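PDB 4KD5: ABC-type transport system, molybdenum-specific extracellular solute-binding protein from Clostridium difficile, which probably captures molybdate or tungstate outside the cell and hands it to a membrane-embedded ABC transporter. Local coordinates for residues A[20-25]-A[221-226]; A[48-53]-A[68-73]; A[56-61]-A[210-215]; A[74-79]-A[197-202]; A[81-86]-A[191-196]. All blocks are in the same frame, centred on the assembly; numbering follows the deposited sequence.

From the N terminus, helix 17-28 holds the first half of interaction 1, whose partner 221-226 lies near the C terminus, so its loop encloses all the other contacts. Interaction 2 closes a short loop through helices 43-52 and 65-72, with strand 58-60 between them in sequence. That strand opens interaction 3 before interaction 2 is complete, so the two cross. Interaction 4 (74-79 with 197-202) follows interaction 2 in series and lies within the span of interaction 3; interaction 5 (81-86 with 191-196) lies within interaction 4. Together they join the helices to strands 58-60, 82-94 and 193-198 of one sheet.

Interaction 1: residues A[20-25]-A[221-226]; sequences MAKIEE and QKIFEE
Helices 17-28 and 218-226 pack roughly antiparallel in this solute-binding-protein fold, their segment axes 9.5 Å apart and inclined at 145°. K22 runs along the outer side of the interface. Its CB passes I223 CG2 at 3.9 Å, and CG, anti to the backbone N (chi1 -176°), stays beside the same I223 CG2 methyl at 3.8 Å. Bends at chi2, chi3 and chi4 then bring the chain across E226 at about a right angle. CE lies 3.7 Å from E226 OE1, and NZ ends 3.8 Å from E226 OE2, a long salt bridge at the more exposed side of the contact; E26 is a second, weak partner of K22 NZ. Deeper in, I23 sets its CD1 against I223 CG2 at 3.6 Å and against the F224 ring obliquely. I23 also touches F211, F214 and L215, so helix 205-215 joins the same apolar cluster. The CB of selenomethionine M20 points away from helix 218-226, but bends at chi2 and chi3 bring SE back to the edge of the F224 ring. The result is a Met-aromatic contact: SE lies 77° off the ring normal, with the F224 CZ atom 4.0 Å from M20 SE.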
# COMPACT_ATOMS: atom_id res chain seq x y z
N MSE A 20 8.18 21.71 -5.16
CA MSE A 20 7.06 20.91 -4.68
C MSE A 20 5.75 21.25 -5.39
O MSE A 20 4.82 20.44 -5.41
CB MSE A 20 6.88 21.09 -3.17
CG MSE A 20 8.03 20.54 -2.33
SE MSE A 20 8.52 18.72 -2.78
CE MSE A 20 6.89 17.84 -2.20
N ALA A 21 5.67 22.44 -5.96
CA ALA A 21 4.50 22.85 -6.72
C ALA A 21 4.40 22.08 -8.04
O ALA A 21 3.31 21.69 -8.46
CB ALA A 21 4.51 24.34 -6.96
N LYS A 22 5.54 21.89 -8.70
CA LYS A 22 5.58 21.10 -9.93
C LYS A 22 5.41 19.61 -9.60
O LYS A 22 4.88 18.85 -10.40
CB LYS A 22 6.88 21.34 -10.68
CG LYS A 22 6.99 20.65 -12.04
CD LYS A 22 6.10 21.32 -13.08
CE LYS A 22 6.71 21.23 -14.48
NZ LYS A 22 6.94 19.83 -14.94
N ILE A 23 5.87 19.22 -8.41
CA ILE A 23 5.67 17.86 -7.92
C ILE A 23 4.17 17.54 -7.73
O ILE A 23 3.71 16.44 -8.05
CB ILE A 23 6.43 17.62 -6.59
CG1 ILE A 23 7.95 17.57 -6.82
CG2 ILE A 23 5.96 16.34 -5.92
CD1 ILE A 23 8.41 16.39 -7.65
N GLU A 24 3.42 18.52 -7.22
CA GLU A 24 1.99 18.34 -6.99
C GLU A 24 1.19 18.16 -8.28
O GLU A 24 0.42 17.21 -8.41
CB GLU A 24 1.43 19.52 -6.18
CG GLU A 24 1.44 19.32 -4.67
CD GLU A 24 1.17 20.61 -3.91
OE1 GLU A 24 0.14 20.68 -3.21
OE2 GLU A 24 2.00 21.53 -3.99
N GLU A 25 1.39 19.07 -9.23
CA GLU A 25 0.67 19.01 -10.50
C GLU A 25 1.05 17.78 -11.33
O GLU A 25 0.25 17.28 -12.11
CB GLU A 25 0.88 20.30 -11.32
CG GLU A 25 1.98 20.22 -12.38
CD GLU A 25 1.42 20.25 -13.80
OE1 GLU A 25 2.19 20.53 -14.74
OE2 GLU A 25 0.22 19.97 -13.96
N GLN A 221 12.86 13.02 -9.99
CA GLN A 221 14.21 13.56 -9.90
C GLN A 221 14.45 14.65 -10.94
O GLN A 221 15.04 15.69 -10.62
CB GLN A 221 15.24 12.43 -10.07
CG GLN A 221 15.33 11.49 -8.89
CD GLN A 221 15.95 12.14 -7.67
OE1 GLN A 221 17.17 12.27 -7.57
NE2 GLN A 221 15.10 12.56 -6.73
N LYS A 222 13.98 14.42 -12.16
CA LYS A 222 14.11 15.42 -13.23
C LYS A 222 13.34 16.70 -12.93
O LYS A 222 13.67 17.77 -13.45
CB LYS A 222 13.67 14.84 -14.58
CG LYS A 222 14.66 13.86 -15.20
CD LYS A 222 14.28 13.52 -16.63
CE LYS A 222 15.16 12.42 -17.21
NZ LYS A 222 14.81 12.11 -18.63
N ILE A 223 12.30 16.60 -12.11
CA ILE A 223 11.54 17.77 -11.69
C ILE A 223 12.37 18.62 -10.73
O ILE A 223 12.43 19.85 -10.87
CB ILE A 223 10.19 17.38 -11.04
CG1 ILE A 223 9.20 16.93 -12.11
CG2 ILE A 223 9.60 18.54 -10.26
CD1 ILE A 223 7.85 16.55 -11.55
N PHE A 224 13.02 17.97 -9.77
CA PHE A 224 13.89 18.67 -8.83
C PHE A 224 15.09 19.30 -9.53
O PHE A 224 15.64 20.29 -9.06
CB PHE A 224 14.35 17.73 -7.72
CG PHE A 224 13.28 17.40 -6.71
CD1 PHE A 224 12.83 18.36 -5.82
CD2 PHE A 224 12.76 16.12 -6.63
CE1 PHE A 224 11.85 18.06 -4.89
CE2 PHE A 224 11.79 15.81 -5.69
CZ PHE A 224 11.33 16.78 -4.82
N GLU A 225 15.49 18.73 -10.67
CA GLU A 225 16.62 19.25 -11.44
C GLU A 225 16.26 20.47 -12.28
O GLU A 225 17.14 21.22 -12.71
CB GLU A 225 17.26 18.13 -12.28
CG GLU A 225 17.92 17.04 -11.45
CD GLU A 225 18.19 15.76 -12.22
OE1 GLU A 225 18.03 15.77 -13.46
OE2 GLU A 225 18.56 14.74 -11.59
N GLU A 226 14.97 20.68 -12.51
CA GLU A 226 14.49 21.90 -13.15
C GLU A 226 14.70 23.08 -12.22
O GLU A 226 14.81 24.22 -12.65
CB GLU A 226 13.00 21.79 -13.49
CG GLU A 226 12.63 20.70 -14.48
CD GLU A 226 11.13 20.52 -14.62
OE1 GLU A 226 10.38 21.34 -14.06
OE2 GLU A 226 10.70 19.55 -15.28

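Interaction 2: residues A[48-53]-A[68-73]; sequences QQIEQG and KVLDEE
The carboxylates of E51 and E73 meet at their oxygens, planes 39° apart, the two chains crossing at about a right angle. E51 OE2 points into the pair of E73 oxygens, 2.8 Å from E73 OE1 and 2.9 Å from E73 OE2. Such closeness of two acids suggests that one of them probably holds a proton, which would mean a raised pKa. E51 OE2 also accepts a hydrogen bond from Q47 NE2, one helical turn earlier, and has V69 CG1 beside it at 3.6 Å. Both glutamates are extended beyond CG, which brings their tips together between the helices. On the sheet side of the acids the contact is apolar: L70 CD2 lies 3.8 Å from E51 CG and 4.0 Å from I50 CG2, and I50 and L70 both rest on F59. E51 and E73 also pack on S45 and A42 of the second subunit. Helix 43-52 ends at G53, the C-prime residue of a Schellman motif with positive phi. Only 11° separates the two helix directions, as expected of neighbouring helices on one face of an alpha/beta sheet, where strand 58-60 completes a beta-alpha-beta crossover from strand 34-41 and leads on into helix 65-72.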
# COMPACT_ATOMS: atom_id res chain seq x y z
N GLN A 48 10.05 19.23 15.77
CA GLN A 48 9.35 19.39 17.05
C GLN A 48 7.87 19.04 16.95
O GLN A 48 7.32 18.39 17.84
CB GLN A 48 9.54 20.81 17.58
CG GLN A 48 10.98 21.14 17.96
CD GLN A 48 11.32 22.61 17.75
OE1 GLN A 48 12.49 22.97 17.64
NE2 GLN A 48 10.30 23.46 17.71
N GLN A 49 7.22 19.48 15.87
CA GLN A 49 5.81 19.18 15.65
C GLN A 49 5.56 17.68 15.52
O GLN A 49 4.61 17.15 16.10
CB GLN A 49 5.29 19.91 14.41
CG GLN A 49 5.13 21.41 14.60
CD GLN A 49 4.20 21.76 15.75
OE1 GLN A 49 3.02 21.40 15.74
NE2 GLN A 49 4.74 22.45 16.75
N ILE A 50 6.40 17.01 14.74
CA ILE A 50 6.33 15.56 14.60
C ILE A 50 6.54 14.89 15.96
O ILE A 50 5.93 13.87 16.26
CB ILE A 50 7.37 15.06 13.57
CG1 ILE A 50 7.08 15.66 12.19
CG2 ILE A 50 7.38 13.54 13.48
CD1 ILE A 50 8.09 15.28 11.13
N GLU A 51 7.41 15.49 16.78
CA GLU A 51 7.66 14.98 18.13
C GLU A 51 6.48 15.21 19.06
O GLU A 51 6.30 14.48 20.02
CB GLU A 51 8.94 15.61 18.71
CG GLU A 51 10.24 15.13 18.09
CD GLU A 51 11.44 15.97 18.49
OE1 GLU A 51 11.31 17.21 18.58
OE2 GLU A 51 12.53 15.40 18.72
N GLN A 52 5.68 16.24 18.77
CA GLN A 52 4.48 16.54 19.56
C GLN A 52 3.32 15.65 19.14
O GLN A 52 2.35 15.49 19.88
CB GLN A 52 4.09 18.02 19.43
CG GLN A 52 5.10 18.99 20.04
CD GLN A 52 4.83 20.44 19.67
OE1 GLN A 52 3.74 20.79 19.23
NE2 GLN A 52 5.84 21.29 19.85
N GLY A 53 3.41 15.07 17.94
CA GLY A 53 2.38 14.19 17.44
C GLY A 53 1.48 14.83 16.39
O GLY A 53 0.35 14.40 16.18
N LYS A 68 17.98 12.05 12.30
CA LYS A 68 18.62 11.19 13.28
C LYS A 68 17.91 11.18 14.63
O LYS A 68 17.74 10.13 15.24
CB LYS A 68 20.10 11.57 13.44
CG LYS A 68 21.02 10.87 12.45
CD LYS A 68 22.42 11.49 12.43
CE LYS A 68 23.31 10.81 11.39
NZ LYS A 68 24.66 11.43 11.31
N VAL A 69 17.50 12.36 15.09
CA VAL A 69 16.76 12.48 16.34
C VAL A 69 15.43 11.76 16.22
O VAL A 69 15.10 10.91 17.05
CB VAL A 69 16.50 13.94 16.71
CG1 VAL A 69 15.77 14.03 18.03
CG2 VAL A 69 17.80 14.72 16.77
N LEU A 70 14.67 12.10 15.18
CA LEU A 70 13.38 11.48 14.92
C LEU A 70 13.44 9.96 14.87
O LEU A 70 12.55 9.28 15.36
CB LEU A 70 12.77 12.03 13.63
CG LEU A 70 12.28 13.48 13.70
CD1 LEU A 70 11.76 13.96 12.35
CD2 LEU A 70 11.19 13.60 14.74
N ASP A 71 14.51 9.42 14.28
CA ASP A 71 14.67 7.97 14.18
C ASP A 71 15.08 7.38 15.53
O ASP A 71 14.69 6.27 15.87
CB ASP A 71 15.70 7.62 13.10
CG ASP A 71 15.60 6.17 12.66
OD1 ASP A 71 14.50 5.59 12.74
OD2 ASP A 71 16.64 5.61 12.23
N GLU A 72 15.85 8.14 16.30
CA GLU A 72 16.22 7.75 17.66
C GLU A 72 14.99 7.63 18.55
O GLU A 72 14.91 6.76 19.42
CB GLU A 72 17.21 8.77 18.25
CG GLU A 72 17.30 8.74 19.78
CD GLU A 72 18.37 9.68 20.32
OE1 GLU A 72 18.43 10.85 19.87
OE2 GLU A 72 19.16 9.25 21.19
N GLU A 73 14.02 8.52 18.32
CA GLU A 73 12.78 8.52 19.09
C GLU A 73 11.72 7.65 18.40
O GLU A 73 10.56 7.63 18.83
CB GLU A 73 12.28 9.95 19.28
CG GLU A 73 13.28 10.89 19.95
CD GLU A 73 12.98 12.36 19.70
OE1 GLU A 73 12.24 12.66 18.74
OE2 GLU A 73 13.47 13.22 20.47

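Interaction 3: residues A[56-61]-A[210-215]; sequences CDLFIS and KFEEFL
Strand 58-60 and the helical segment 210-215 run in nearly the same direction, 29° apart, with axes 10.3 Å from each other and no hydrogen bond between them. The spacing is filled chiefly by L58, whose CB points at the helix and whose CG is anti to the backbone N (chi1 -163°). Its two methyls divide the work. CD2 fits between two helix side chains, 3.8 Å from F211 CD2 and likewise 3.8 Å from L215 CD1, which it meets tip to tip. CD1 turns to E212, lying 3.9 Å from E212 CB and 3.8 Å from E212 OE2, so a carboxylate oxygen borders a purely apolar group. The chain of E212, a buried residue as a whole, is extended and crosses L58 at about a right angle. F211 also crosses L58 at about a right angle, and within the helix L215 CG lies over one face of the F211 ring, offset toward its rim. Further along the strand, I60 makes a lighter touch, CD1 to L215 CD1 at 4.3 Å. As a layer of the alpha/beta fold, helix 205-215 thus covers one face of the sheet: L58 also touches I10 of strand 6-13 and V196 and V198 of strand 193-198, I23 of helix 17-28 packs on F211 and L215, and Y27 of the same helix meets the F211 ring edge-to-face.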
# COMPACT_ATOMS: atom_id res chain seq x y z
N CYS A 56 1.54 14.34 10.46
CA CYS A 56 2.28 14.49 9.22
C CYS A 56 2.52 13.11 8.61
O CYS A 56 2.69 12.13 9.32
CB CYS A 56 3.61 15.20 9.48
SG CYS A 56 3.43 16.90 10.04
N ASP A 57 2.52 13.05 7.28
CA ASP A 57 2.69 11.78 6.58
C ASP A 57 4.08 11.58 6.01
O ASP A 57 4.66 10.50 6.14
CB ASP A 57 1.65 11.64 5.46
CG ASP A 57 0.23 11.63 5.98
OD1 ASP A 57 -0.12 10.69 6.72
OD2 ASP A 57 -0.53 12.56 5.65
N LEU A 58 4.62 12.62 5.38
CA LEU A 58 5.96 12.58 4.82
C LEU A 58 6.73 13.83 5.26
O LEU A 58 6.14 14.90 5.41
CB LEU A 58 5.90 12.51 3.29
CG LEU A 58 7.16 12.05 2.55
CD1 LEU A 58 7.24 10.54 2.48
CD2 LEU A 58 7.19 12.63 1.15
N PHE A 59 8.03 13.68 5.49
CA PHE A 59 8.86 14.81 5.90
C PHE A 59 10.12 14.89 5.03
O PHE A 59 10.84 13.91 4.88
CB PHE A 59 9.22 14.68 7.38
CG PHE A 59 10.15 15.74 7.89
CD1 PHE A 59 10.01 17.06 7.49
CD2 PHE A 59 11.14 15.43 8.80
CE1 PHE A 59 10.86 18.04 7.97
CE2 PHE A 59 11.99 16.39 9.29
CZ PHE A 59 11.85 17.70 8.88
N ILE A 60 10.35 16.07 4.44
CA ILE A 60 11.56 16.32 3.67
C ILE A 60 12.39 17.37 4.39
O ILE A 60 11.93 18.50 4.61
CB ILE A 60 11.22 16.83 2.26
CG1 ILE A 60 10.09 16.01 1.65
CG2 ILE A 60 12.45 16.79 1.37
CD1 ILE A 60 9.66 16.49 0.27
N SER A 61 13.61 17.01 4.76
CA SER A 61 14.43 17.88 5.60
C SER A 61 15.56 18.57 4.83
O SER A 61 15.89 18.18 3.72
CB SER A 61 15.02 17.08 6.76
OG SER A 61 15.13 17.89 7.90
N LYS A 210 4.34 5.40 -1.50
CA LYS A 210 4.13 5.49 -2.94
C LYS A 210 4.44 6.88 -3.48
O LYS A 210 4.98 7.03 -4.57
CB LYS A 210 2.71 5.08 -3.32
CG LYS A 210 2.56 3.64 -3.80
CD LYS A 210 3.01 2.63 -2.75
CE LYS A 210 2.83 1.20 -3.24
NZ LYS A 210 3.61 0.92 -4.49
N PHE A 211 4.09 7.91 -2.71
CA PHE A 211 4.42 9.27 -3.11
C PHE A 211 5.91 9.54 -2.98
O PHE A 211 6.48 10.31 -3.75
CB PHE A 211 3.63 10.32 -2.32
CG PHE A 211 4.05 11.73 -2.61
CD1 PHE A 211 3.89 12.27 -3.88
CD2 PHE A 211 4.62 12.51 -1.61
CE1 PHE A 211 4.29 13.57 -4.15
CE2 PHE A 211 5.02 13.82 -1.88
CZ PHE A 211 4.85 14.35 -3.14
N GLU A 212 6.54 8.91 -1.99
CA GLU A 212 7.98 9.04 -1.82
C GLU A 212 8.72 8.44 -3.00
O GLU A 212 9.73 8.98 -3.46
CB GLU A 212 8.45 8.39 -0.51
CG GLU A 212 9.94 8.59 -0.24
CD GLU A 212 10.44 7.81 0.97
OE1 GLU A 212 11.58 7.33 0.91
OE2 GLU A 212 9.70 7.70 1.97
N GLU A 213 8.23 7.31 -3.51
CA GLU A 213 8.89 6.68 -4.65
C GLU A 213 8.73 7.47 -5.95
O GLU A 213 9.52 7.30 -6.87
CB GLU A 213 8.46 5.22 -4.82
CG GLU A 213 9.53 4.21 -4.42
CD GLU A 213 10.80 4.32 -5.26
OE1 GLU A 213 11.87 3.89 -4.77
OE2 GLU A 213 10.73 4.82 -6.40
N PHE A 214 7.72 8.33 -6.02
CA PHE A 214 7.59 9.22 -7.17
C PHE A 214 8.70 10.25 -7.13
O PHE A 214 9.27 10.61 -8.16
CB PHE A 214 6.23 9.92 -7.18
CG PHE A 214 6.12 11.00 -8.21
CD1 PHE A 214 6.06 10.69 -9.56
CD2 PHE A 214 6.09 12.34 -7.84
CE1 PHE A 214 5.97 11.69 -10.53
CE2 PHE A 214 5.99 13.34 -8.79
CZ PHE A 214 5.93 13.01 -10.14
N LEU A 215 9.01 10.72 -5.92
CA LEU A 215 10.07 11.69 -5.70
C LEU A 215 11.43 11.09 -6.07
O LEU A 215 12.29 11.78 -6.62
CB LEU A 215 10.07 12.15 -4.24
CG LEU A 215 8.78 12.75 -3.70
CD1 LEU A 215 8.92 13.12 -2.23
CD2 LEU A 215 8.39 13.97 -4.51

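Interaction 4: residues A[74-79]-A[197-202]; sequences KLLVSD and SVIKAS. With FMT (formic acid), chain H.
Two straight backbone hydrogen bonds form the tight part: K200 N to L75 O at 2.9 Å (169° at the hydrogen) and V77 N to V198 O at 3.0 Å. Both donors sit above the plane of the carbonyl they use. Between them L76 and I199 form a single beta bridge. L76 sends its tip back toward the strand, CD1 and CD2 straddling S197 OG at 3.6 Å each, while CD2 lies 3.7 Å from I199 CD1. V77, more exposed, places CG2 3.8 Å from V198 CG1 and covers the backbone as far as K200. The bridge joins a helix exit to a strand end. K74, with positive phi, is the C-prime residue of the Schellman motif that closes helix 65-72, and a type I beta turn from I199 to S202 carries the chain out of strand 193-198. The looser side belongs to the lysines. K200, bent at chi2, chi3 and chi4, folds back along the other segment to give K74 O only a weak hydrogen bond from NZ. K74 NZ stays 5.5 Å from K200 NZ, and K74 itself packs on V150 of the second subunit. Beside K200 CB, away from the NZ end of that chain, a formic acid molecule, probably from the crystallisation liquor, sits between the turn and L75: A201 N donates to its O1 at 2.8 Å, and L75 CB and I199 CG2 pack against its carbon.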
# COMPACT_ATOMS: atom_id res chain seq x y z
N LYS A 74 12.13 6.96 17.34
CA LYS A 74 11.27 6.01 16.63
C LYS A 74 9.98 6.62 16.06
O LYS A 74 8.92 5.98 16.07
CB LYS A 74 10.97 4.78 17.51
CG LYS A 74 12.19 3.90 17.75
CD LYS A 74 11.79 2.56 18.37
CE LYS A 74 12.83 1.49 18.10
NZ LYS A 74 13.09 1.35 16.64
N LEU A 75 10.08 7.84 15.55
CA LEU A 75 8.94 8.53 14.98
C LEU A 75 8.92 8.40 13.45
O LEU A 75 8.08 9.00 12.78
CB LEU A 75 8.95 10.01 15.38
CG LEU A 75 8.82 10.29 16.88
CD1 LEU A 75 8.99 11.77 17.18
CD2 LEU A 75 7.48 9.82 17.40
N LEU A 76 9.84 7.59 12.92
CA LEU A 76 9.95 7.39 11.48
C LEU A 76 9.74 5.94 11.10
O LEU A 76 10.01 5.03 11.89
CB LEU A 76 11.32 7.84 10.97
CG LEU A 76 11.72 9.31 11.14
CD1 LEU A 76 13.06 9.59 10.48
CD2 LEU A 76 10.66 10.21 10.55
N VAL A 77 9.24 5.72 9.88
CA VAL A 77 9.29 4.40 9.26
C VAL A 77 10.71 4.27 8.71
O VAL A 77 11.01 4.78 7.62
CB VAL A 77 8.25 4.27 8.13
CG1 VAL A 77 8.21 2.84 7.61
CG2 VAL A 77 6.87 4.66 8.63
N SER A 78 11.59 3.62 9.47
CA SER A 78 13.03 3.61 9.22
C SER A 78 13.48 3.24 7.81
O SER A 78 14.36 3.88 7.24
CB SER A 78 13.74 2.71 10.24
OG SER A 78 13.59 3.19 11.56
N ASP A 79 12.88 2.19 7.25
CA ASP A 79 13.27 1.71 5.93
C ASP A 79 12.88 2.65 4.79
O ASP A 79 13.25 2.42 3.64
CB ASP A 79 12.72 0.30 5.67
CG ASP A 79 11.39 0.06 6.35
OD1 ASP A 79 10.46 -0.45 5.69
OD2 ASP A 79 11.27 0.38 7.56
N SER A 197 11.56 11.02 4.58
CA SER A 197 11.13 9.84 5.32
C SER A 197 9.62 9.82 5.52
O SER A 197 8.99 10.88 5.65
CB SER A 197 11.82 9.78 6.69
OG SER A 197 11.44 8.60 7.38
N VAL A 198 9.03 8.63 5.54
CA VAL A 198 7.62 8.49 5.90
C VAL A 198 7.52 8.54 7.42
O VAL A 198 8.35 7.96 8.13
CB VAL A 198 7.03 7.17 5.38
CG1 VAL A 198 5.60 6.99 5.86
CG2 VAL A 198 7.06 7.13 3.87
N ILE A 199 6.52 9.25 7.94
CA ILE A 199 6.33 9.39 9.38
C ILE A 199 5.63 8.16 9.95
O ILE A 199 4.68 7.65 9.36
CB ILE A 199 5.54 10.67 9.70
CG1 ILE A 199 6.24 11.88 9.09
CG2 ILE A 199 5.40 10.86 11.19
CD1 ILE A 199 7.67 12.06 9.55
N LYS A 200 6.10 7.68 11.11
CA LYS A 200 5.59 6.45 11.72
C LYS A 200 4.12 6.54 12.12
O LYS A 200 3.35 5.61 11.90
CB LYS A 200 6.44 6.10 12.95
CG LYS A 200 6.12 4.76 13.59
CD LYS A 200 6.56 3.61 12.71
CE LYS A 200 7.24 2.53 13.54
NZ LYS A 200 8.35 3.08 14.36
N ALA A 201 3.74 7.68 12.68
CA ALA A 201 2.37 7.87 13.17
C ALA A 201 1.35 8.08 12.06
O ALA A 201 0.15 8.13 12.31
CB ALA A 201 2.31 9.02 14.15
N SER A 202 1.84 8.23 10.83
CA SER A 202 0.96 8.44 9.67
C SER A 202 -0.09 7.35 9.55
O SER A 202 0.19 6.17 9.77
CB SER A 202 1.78 8.50 8.39
OG SER A 202 0.95 8.40 7.26
C FMT H . 5.59 10.33 14.55
O1 FMT H . 5.50 9.15 14.22
O2 FMT H . 4.69 10.99 15.07

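Interaction 5: residues A[81-86]-A[191-196]; sequences MKDLVK and PITYPV
Strands 82-94 and 193-198 form an antiparallel pair in the sheet, close to the predicted molybdate ligands S15 and Y168, a placing consistent with the strands that cross between the two lobes in solute-binding proteins. K82 and V196 are a regular hydrogen-bonded pair: K82 N donates to V196 O at 3.1 Å and V196 N to K82 O at 2.8 Å, both nearly along the C=O axis. D83 and P195 follow as a non-hydrogen-bonded pair. Then a beta bulge sets L84 and V85 together opposite Y194. L84 N reaches Y194 O at 2.9 Å in the carbonyl plane, though bent to 141° at the hydrogen, while Y194 N gives V85 O a 2.8 Å bond. As the extra residue, L84 points its CB toward the partner strand, 4.2 Å from V196 CG1. On the face carrying V85, Y194 and V196, the Y194 ring turns its edge to V85 O, with CD1 3.5 Å from that oxygen and 3.9 Å from V85 CG2. The other face carries K86 and T193 side by side: K86, its CG in the crowded position between the backbone N and carbonyl carbon and its chain nearly eclipsed at chi3 (5°), brings NZ 3.4 Å from T193 CG2. The polar ends find partners outside the two segments: K86 NZ in a salt bridge with E233, and Y194 OH in a hydrogen bond with N87 ND2 further along strand 82-94. P195 has no N-H to offer, but its carbonyl accepts a hydrogen bond from S61 N, just past the end of strand 58-60.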
# COMPACT_ATOMS: atom_id res chain seq x y z
N MSE A 81 13.75 5.85 5.03
CA MSE A 81 14.74 6.92 5.11
C MSE A 81 15.66 6.89 3.89
O MSE A 81 16.38 5.91 3.67
CB MSE A 81 15.57 6.83 6.40
CG MSE A 81 14.74 7.06 7.66
SE MSE A 81 15.66 6.61 9.31
CE MSE A 81 16.83 8.15 9.42
N LYS A 82 15.62 7.96 3.11
CA LYS A 82 16.43 8.07 1.89
C LYS A 82 16.89 9.49 1.65
O LYS A 82 16.32 10.44 2.18
CB LYS A 82 15.63 7.59 0.67
CG LYS A 82 15.81 6.13 0.32
CD LYS A 82 14.55 5.33 0.59
CE LYS A 82 14.87 3.84 0.65
NZ LYS A 82 13.64 3.01 0.81
N ASP A 83 17.93 9.63 0.83
CA ASP A 83 18.36 10.94 0.38
C ASP A 83 17.62 11.28 -0.91
O ASP A 83 17.83 10.63 -1.93
CB ASP A 83 19.88 10.96 0.16
CG ASP A 83 20.64 10.84 1.46
OD1 ASP A 83 20.09 11.23 2.50
OD2 ASP A 83 21.79 10.34 1.43
N LEU A 84 16.75 12.28 -0.84
CA LEU A 84 15.94 12.67 -1.99
C LEU A 84 16.80 13.34 -3.06
O LEU A 84 17.07 12.75 -4.11
CB LEU A 84 14.81 13.59 -1.53
CG LEU A 84 13.80 14.03 -2.59
CD1 LEU A 84 13.39 12.82 -3.39
CD2 LEU A 84 12.60 14.69 -1.93
N VAL A 85 17.22 14.57 -2.78
CA VAL A 85 18.14 15.28 -3.66
C VAL A 85 19.25 15.92 -2.85
O VAL A 85 19.22 15.92 -1.62
CB VAL A 85 17.44 16.38 -4.49
CG1 VAL A 85 16.29 15.80 -5.29
CG2 VAL A 85 16.94 17.50 -3.59
N LYS A 86 20.24 16.46 -3.55
CA LYS A 86 21.31 17.19 -2.90
C LYS A 86 21.55 18.48 -3.66
O LYS A 86 21.17 18.59 -4.82
CB LYS A 86 22.59 16.34 -2.83
CG LYS A 86 23.17 15.99 -4.19
CD LYS A 86 24.39 15.06 -4.09
CE LYS A 86 24.68 14.60 -2.67
NZ LYS A 86 23.91 13.39 -2.26
N PRO A 191 28.34 16.70 2.46
CA PRO A 191 27.22 16.57 1.53
C PRO A 191 26.06 17.51 1.89
O PRO A 191 25.62 17.53 3.04
CB PRO A 191 26.78 15.12 1.71
CG PRO A 191 28.02 14.41 2.14
CD PRO A 191 28.74 15.39 3.02
N ILE A 192 25.60 18.27 0.90
CA ILE A 192 24.45 19.16 1.08
C ILE A 192 23.19 18.41 0.62
O ILE A 192 22.75 18.59 -0.52
CB ILE A 192 24.62 20.45 0.26
CG1 ILE A 192 26.03 21.03 0.44
CG2 ILE A 192 23.57 21.49 0.66
CD1 ILE A 192 26.30 22.30 -0.35
N THR A 193 22.63 17.59 1.50
CA THR A 193 21.55 16.68 1.11
C THR A 193 20.21 16.98 1.76
O THR A 193 20.14 17.56 2.84
CB THR A 193 21.92 15.22 1.39
OG1 THR A 193 21.99 15.01 2.81
CG2 THR A 193 23.26 14.87 0.77
N TYR A 194 19.14 16.56 1.09
CA TYR A 194 17.79 16.70 1.62
C TYR A 194 17.19 15.31 1.80
O TYR A 194 16.79 14.66 0.83
CB TYR A 194 16.93 17.55 0.68
CG TYR A 194 17.47 18.95 0.43
CD1 TYR A 194 18.50 19.16 -0.47
CD2 TYR A 194 16.94 20.05 1.09
CE1 TYR A 194 19.01 20.43 -0.70
CE2 TYR A 194 17.44 21.33 0.86
CZ TYR A 194 18.47 21.51 -0.04
OH TYR A 194 18.97 22.77 -0.27
N PRO A 195 17.14 14.83 3.06
CA PRO A 195 16.59 13.50 3.32
C PRO A 195 15.07 13.50 3.37
O PRO A 195 14.47 14.51 3.77
CB PRO A 195 17.16 13.15 4.70
CG PRO A 195 17.35 14.47 5.36
CD PRO A 195 17.68 15.46 4.27
N VAL A 196 14.45 12.39 2.95
CA VAL A 196 13.01 12.23 3.03
C VAL A 196 12.70 11.01 3.89
O VAL A 196 13.49 10.07 3.94
CB VAL A 196 12.38 12.09 1.61
CG1 VAL A 196 12.88 10.82 0.93
CG2 VAL A 196 10.86 12.09 1.67